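Side-chain contact in Wss1p (Saccharomyces cerevisiae FostersO, PDB 5XBN), which acts as a zinc-dependent protease on DNA-binding proteins and takes part in the repair of toxic DNA-protein cross-links: residues M110-M113 with L114-T118. Sequence-based numbering, arbitrary orientation.
Sequences MGTM and LHELT. With ZN (zinc ion), chain B.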
# COMPACT_ATOMS: atom_id res chain seq x y z
N MSE A 110 2.84 -4.55 2.50
CA MSE A 110 2.32 -4.98 1.20
C MSE A 110 0.96 -5.65 1.37
O MSE A 110 0.08 -5.51 0.51
CB MSE A 110 3.27 -5.93 0.49
CG MSE A 110 2.74 -6.47 -0.85
SE MSE A 110 2.34 -5.06 -2.15
CE MSE A 110 4.09 -4.21 -1.90
N GLY A 111 0.80 -6.37 2.47
CA GLY A 111 -0.45 -7.05 2.73
C GLY A 111 -1.57 -6.05 2.91
O GLY A 111 -2.67 -6.23 2.38
N THR A 112 -1.27 -4.99 3.64
CA THR A 112 -2.23 -3.91 3.83
C THR A 112 -2.49 -3.16 2.52
O THR A 112 -3.63 -2.78 2.23
CB THR A 112 -1.73 -2.94 4.90
OG1 THR A 112 -1.70 -3.63 6.15
CG2 THR A 112 -2.66 -1.73 5.01
N MSE A 113 -1.44 -2.96 1.73
CA MSE A 113 -1.63 -2.32 0.43
C MSE A 113 -2.63 -3.10 -0.43
O MSE A 113 -3.52 -2.51 -1.04
CB MSE A 113 -0.31 -2.18 -0.31
CG MSE A 113 -0.43 -1.52 -1.69
SE MSE A 113 -1.08 0.34 -1.61
CE MSE A 113 -0.97 0.78 -3.50
N LEU A 114 -2.49 -4.42 -0.47
CA LEU A 114 -3.38 -5.23 -1.29
C LEU A 114 -4.81 -5.23 -0.74
O LEU A 114 -5.78 -5.23 -1.50
CB LEU A 114 -2.85 -6.66 -1.43
CG LEU A 114 -1.48 -6.77 -2.11
CD1 LEU A 114 -1.03 -8.23 -2.19
CD2 LEU A 114 -1.49 -6.15 -3.48
N HIS A 115 -4.93 -5.24 0.59
CA HIS A 115 -6.23 -5.07 1.24
C HIS A 115 -6.89 -3.79 0.77
O HIS A 115 -8.06 -3.76 0.38
CB HIS A 115 -6.07 -5.05 2.77
CG HIS A 115 -7.35 -4.89 3.53
ND1 HIS A 115 -7.85 -5.87 4.36
CD2 HIS A 115 -8.23 -3.85 3.60
CE1 HIS A 115 -8.98 -5.45 4.90
NE2 HIS A 115 -9.24 -4.23 4.46
N GLU A 116 -6.15 -2.69 0.80
CA GLU A 116 -6.75 -1.42 0.42
C GLU A 116 -7.04 -1.31 -1.07
O GLU A 116 -8.01 -0.68 -1.44
CB GLU A 116 -5.87 -0.25 0.87
CG GLU A 116 -5.62 -0.24 2.38
CD GLU A 116 -6.89 -0.21 3.20
OE1 GLU A 116 -7.92 0.28 2.71
OE2 GLU A 116 -6.86 -0.67 4.35
N LEU A 117 -6.20 -1.91 -1.91
CA LEU A 117 -6.50 -1.94 -3.35
C LEU A 117 -7.80 -2.69 -3.61
O LEU A 117 -8.55 -2.34 -4.51
CB LEU A 117 -5.35 -2.59 -4.14
CG LEU A 117 -4.15 -1.66 -4.32
CD1 LEU A 117 -2.98 -2.46 -4.91
CD2 LEU A 117 -4.53 -0.47 -5.23
N THR A 118 -8.05 -3.73 -2.84
CA THR A 118 -9.28 -4.50 -3.01
C THR A 118 -10.50 -3.59 -2.81
O THR A 118 -11.52 -3.76 -3.47
CB THR A 118 -9.32 -5.70 -2.04
OG1 THR A 118 -8.16 -6.53 -2.26
CG2 THR A 118 -10.56 -6.55 -2.25
ZN ZN B . -10.90 -3.22 4.74
O HOH W 1 -10.99 -2.00 6.28
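Residues 110-113 and 114-118 form one unbroken run of alpha-helix, in which the amides of Leu114, His115, Glu116 and Leu117 donate to the carbonyls of Met110, Gly111, Thr112 and Met113, the bond from Leu117 N to Met113 O measuring 2.9 Å at an N-H...O angle of 159°. One turn apart, Met110 and Leu114 meet on a buried side: Met110 SE lies 4.2 Å from Leu114 CG and as far from CD2. The Met110 chain leaves with CG anti to the backbone N (chi1 177°), then bends at the next two torsions, which folds the selenium back toward the leucine branch. Both methionines are selenomethionines; Met113 brings the methyl CE at its far end to 4.1 Å from Leu117 CD1. Flexible unbranched chains suit these places, since Met110 and Met113 also pack against Ile51 of helix 41-54, while Leu114 packs on Ile137 of helix 127-145. Thr118 closes the turn with a second bond to one carbonyl, its OG1 donating to Leu114 O at 2.8 Å from the face opposite that used by Thr118 N, so the buried hydroxyl is satisfied within the helix. On another side of the helix, Glu116 CG rests 3.2 Å from Thr112 O, and the bend of its chain carries the carboxylate toward the metal side. His115, with CG anti to its N (chi1 -180°), extends its ring away from the preceding turn, and NE2 binds zinc at 2.0 Å, as does a water. His119 and His125 complete the protein ligands of this site, and Glu116 is the probable catalytic residue. This is the HExxH zinc-binding helix of a metallopeptidase of the WLM family.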